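Local coordinates for copper-transporting ATPase (Sulfolobus solfataricus, PDB 2YJ3), which probably uses ATP hydrolysis to drive heavy-metal ions, such as copper, across the cell membrane, the present fragment being its nucleotide-binding and phosphorylation domains, at residues His68-Ala71 with Lys72-Lys76; Ser180-Pro184 with Glu185-Arg189. The protein carries 1 engineered substitution. All coordinates share one frame; numbering follows the deposited sequence.

Interaction 1: His68-Ala71 with Lys72-Lys76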
# COMPACT_ATOMS: atom_id res chain seq x y z
N HIS A 68 -2.00 8.80 8.60
CA HIS A 68 -2.22 8.20 7.29
C HIS A 68 -1.06 8.57 6.32
O HIS A 68 -0.55 9.69 6.35
CB HIS A 68 -3.57 8.66 6.76
CG HIS A 68 -4.11 7.80 5.66
ND1 HIS A 68 -3.76 7.97 4.34
CD2 HIS A 68 -4.97 6.75 5.70
CE1 HIS A 68 -4.39 7.07 3.60
NE2 HIS A 68 -5.13 6.32 4.40
N PRO A 69 -0.63 7.60 5.49
CA PRO A 69 0.46 7.80 4.53
C PRO A 69 0.17 8.89 3.50
O PRO A 69 1.10 9.60 3.10
CB PRO A 69 0.59 6.44 3.83
CG PRO A 69 -0.66 5.70 4.16
CD PRO A 69 -1.09 6.20 5.50
N ILE A 70 -1.08 9.02 3.06
CA ILE A 70 -1.44 10.12 2.18
C ILE A 70 -1.22 11.44 2.91
O ILE A 70 -0.65 12.38 2.34
CB ILE A 70 -2.90 10.06 1.73
CG1 ILE A 70 -3.17 8.75 1.00
CG2 ILE A 70 -3.21 11.26 0.85
CD1 ILE A 70 -3.63 8.94 -0.42
N ALA A 71 -1.65 11.50 4.17
CA ALA A 71 -1.40 12.67 5.00
C ALA A 71 0.10 12.99 5.13
O ALA A 71 0.51 14.16 5.11
CB ALA A 71 -2.01 12.48 6.37
N LYS A 72 0.93 11.96 5.27
CA LYS A 72 2.37 12.14 5.41
C LYS A 72 2.99 12.60 4.09
O LYS A 72 3.92 13.41 4.06
CB LYS A 72 3.04 10.85 5.88
CG LYS A 72 2.67 10.45 7.30
CD LYS A 72 3.63 9.39 7.84
CE LYS A 72 3.45 8.05 7.12
NZ LYS A 72 2.52 7.16 7.87
N ALA A 73 2.49 12.06 2.99
CA ALA A 73 2.96 12.49 1.69
C ALA A 73 2.72 14.00 1.52
O ALA A 73 3.58 14.73 1.02
CB ALA A 73 2.27 11.72 0.60
N ILE A 74 1.55 14.46 1.96
CA ILE A 74 1.17 15.86 1.80
C ILE A 74 1.99 16.78 2.68
O ILE A 74 2.38 17.88 2.27
CB ILE A 74 -0.32 16.07 2.09
CG1 ILE A 74 -1.14 15.60 0.88
CG2 ILE A 74 -0.59 17.53 2.43
CD1 ILE A 74 -2.63 15.46 1.13
N VAL A 75 2.22 16.34 3.91
CA VAL A 75 3.03 17.08 4.86
C VAL A 75 4.49 17.20 4.41
O VAL A 75 5.12 18.25 4.55
CB VAL A 75 3.01 16.41 6.26
CG1 VAL A 75 4.20 16.90 7.09
CG2 VAL A 75 1.69 16.71 6.96
N LYS A 76 5.02 16.12 3.85
CA LYS A 76 6.41 16.13 3.40
C LYS A 76 6.59 17.09 2.21
O LYS A 76 7.56 17.85 2.13
CB LYS A 76 6.83 14.72 3.01
CG LYS A 76 8.27 14.64 2.48
CD LYS A 76 8.67 13.20 2.25
CE LYS A 76 9.87 13.11 1.32
NZ LYS A 76 10.35 11.71 1.23

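Interaction 2: Ser180-Pro184 with Glu185-Arg189. With SO4 (sulfate ion), chain C.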
# COMPACT_ATOMS: atom_id res chain seq x y z
N SER A 180 -8.23 -4.15 -10.63
CA SER A 180 -8.23 -2.85 -9.98
C SER A 180 -9.58 -2.53 -9.34
O SER A 180 -10.54 -3.28 -9.47
CB SER A 180 -7.90 -1.76 -10.99
OG SER A 180 -8.97 -1.63 -11.92
N ASN A 181 -9.61 -1.40 -8.63
CA ASN A 181 -10.81 -0.90 -7.97
C ASN A 181 -11.47 -1.91 -7.04
O ASN A 181 -12.70 -1.90 -6.88
CB ASN A 181 -11.82 -0.39 -8.99
CG ASN A 181 -12.64 0.75 -8.46
OD1 ASN A 181 -13.84 0.63 -8.24
ND2 ASN A 181 -11.98 1.88 -8.21
N LEU A 182 -10.66 -2.76 -6.43
CA LEU A 182 -11.19 -3.80 -5.56
C LEU A 182 -11.38 -3.35 -4.12
O LEU A 182 -10.51 -2.70 -3.54
CB LEU A 182 -10.28 -5.03 -5.59
CG LEU A 182 -10.19 -5.73 -6.94
CD1 LEU A 182 -9.35 -6.99 -6.77
CD2 LEU A 182 -11.56 -6.09 -7.45
N SER A 183 -12.52 -3.71 -3.54
CA SER A 183 -12.72 -3.56 -2.10
C SER A 183 -12.07 -4.74 -1.40
O SER A 183 -11.82 -5.78 -2.01
CB SER A 183 -14.21 -3.60 -1.78
OG SER A 183 -14.69 -4.93 -1.92
N PRO A 184 -11.82 -4.59 -0.09
CA PRO A 184 -11.24 -5.70 0.66
C PRO A 184 -12.07 -6.96 0.42
O PRO A 184 -11.50 -8.05 0.33
CB PRO A 184 -11.36 -5.24 2.11
CG PRO A 184 -11.34 -3.74 2.03
CD PRO A 184 -12.10 -3.42 0.77
N GLU A 185 -13.38 -6.80 0.29
CA GLU A 185 -14.28 -7.94 0.12
C GLU A 185 -14.16 -8.56 -1.27
O GLU A 185 -14.28 -9.77 -1.43
CB GLU A 185 -15.73 -7.55 0.41
CG GLU A 185 -15.99 -7.24 1.89
CD GLU A 185 -15.22 -6.02 2.40
OE1 GLU A 185 -14.95 -5.11 1.60
OE2 GLU A 185 -14.91 -5.97 3.61
N ASP A 186 -13.92 -7.72 -2.28
CA ASP A 186 -13.62 -8.21 -3.61
C ASP A 186 -12.36 -9.08 -3.59
O ASP A 186 -12.31 -10.13 -4.21
CB ASP A 186 -13.40 -7.05 -4.58
CG ASP A 186 -14.61 -6.15 -4.68
OD1 ASP A 186 -15.67 -6.54 -4.15
OD2 ASP A 186 -14.49 -5.05 -5.27
N LYS A 187 -11.34 -8.63 -2.87
CA LYS A 187 -10.09 -9.39 -2.81
C LYS A 187 -10.34 -10.75 -2.16
O LYS A 187 -9.91 -11.78 -2.67
CB LYS A 187 -9.00 -8.62 -2.07
CG LYS A 187 -8.67 -7.28 -2.69
CD LYS A 187 -7.67 -6.49 -1.86
CE LYS A 187 -7.56 -5.06 -2.40
NZ LYS A 187 -6.73 -4.18 -1.52
N VAL A 188 -11.07 -10.75 -1.04
CA VAL A 188 -11.35 -11.99 -0.33
C VAL A 188 -12.05 -13.01 -1.24
O VAL A 188 -11.67 -14.18 -1.27
CB VAL A 188 -12.16 -11.74 0.98
CG1 VAL A 188 -13.66 -11.77 0.71
CG2 VAL A 188 -11.80 -12.77 2.03
N ARG A 189 -13.06 -12.55 -1.98
CA ARG A 189 -13.77 -13.42 -2.93
C ARG A 189 -12.84 -13.95 -4.03
O ARG A 189 -13.01 -15.07 -4.50
CB ARG A 189 -14.98 -12.69 -3.53
CG ARG A 189 -16.19 -12.59 -2.59
CD ARG A 189 -17.27 -11.66 -3.13
NE ARG A 189 -18.56 -11.91 -2.47
CZ ARG A 189 -19.49 -10.98 -2.29
NH1 ARG A 189 -19.29 -9.74 -2.70
NH2 ARG A 189 -20.63 -11.31 -1.68
S SO4 C . -5.56 -0.76 -1.68
O1 SO4 C . -6.76 -1.54 -1.43
O2 SO4 C . -4.49 -1.63 -2.17
O3 SO4 C . -5.81 0.28 -2.68
O4 SO4 C . -5.15 -0.13 -0.43

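Interaction 1: His68-Ala71 with Lys72-Lys76
His68 and Lys72 meet in a local helix-start contact: the first turn of helix 69-81, in the nucleotide-binding domain built on the six-stranded antiparallel sheet. Lys72 N donates to His68 O at 2.9 Å, and the next bond, Ala73 N to Pro69 O, spans 2.8 Å. His68 is the N-cap residue, and its imidazole makes the capping bond. With CG anti to the backbone N (chi1 -161°), it folds back so that ND1 accepts from Ile70 N at 3.2 Å, the donor tilted 23° out of the ring plane. Pro69 CD sits over one ring face, offset toward the rim. This His-Pro pair is the HP signature of type IB P-type ATPases, and His68 contacts ATP and AMP in nucleotide-bound structures of this protein. Lys72 bends at chi3 and chi4, which swings its amine back alongside the helix start: NZ comes 4.4 Å from Pro69 CD and donates a hydrogen bond to Ser67 O. On another side, Ile70 CG2 packs on Ile74 CD1 at 4.2 Å; Ile70 touches Ile133 and Ile74 touches Phe131, both of strand 126-134. Ala71 lies against Glu63 of helix 53-63, while a magnesium ion is about 4 Å from the Ala73 side chain.

Interaction 2: Ser180-Pro184 with Glu185-Arg189
Ser183 and Asp186 face each other across the start of helix 184-196, each side chain turned to the other's backbone N-H. Ser183 OG stands between its own backbone N and carbonyl carbon (chi1 73°), where it accepts from Asp186 N at 2.9 Å. In return the carboxylate swings back toward the loop, and Ser183 N donates to Asp186 OD2 over 2.9 Å in a nearly straight bond (171°), arriving from above the carboxylate plane. This reciprocal pair is a capping box. Leu182 crosses Asp186 at a slant, its CD2 branch 3.5 Å from Asp186 CB, and its CB lies 4.0 Å from Lys187 CG. The Lys187 chain, extended beyond CG, runs away from the helix past Leu182 O, and its NZ reaches O1 of a sulfate ion at 2.6 Å. Were Asp186 replaced by an alanine, Ser183 N would probably lose its acceptor, reducing the capping box to the serine's half and leaving the loop before the helix freer to shift. Lys187 probably corresponds to the conserved motif III lysine of haloacid dehalogenase-like hydrolases; it contacts ATP in nucleotide-bound structures. Here its amine also forms a salt bridge with Glu34, which stands where P-type ATPases have their phosphorylated aspartate and is probably the engineered residue. The sulfate, probably from the crystallisation liquor, is consistent with a site suited to phosphate, whose negative charge this amine would help to balance.

How the interactions relate
Interaction 1 comes first along the chain and interaction 2 follows about a hundred residues later; their centres are 24 Å apart, the nearest atoms about 12 Å, and they do not touch. They lie on opposite sides of the chain's centre in different domains. Residues 68-76 belong with the six-stranded antiparallel sheet of the nucleotide-binding domain, whereas 180-189 follow edge strand 177-179 of the mostly parallel seven-stranded sheet of the phosphorylation domain. Each is a helix start held by a side-chain cap. Each also holds a residue that contacts ATP in other structures of this protein, His68 and Lys187, consistent with nucleotide being handled between the two domains.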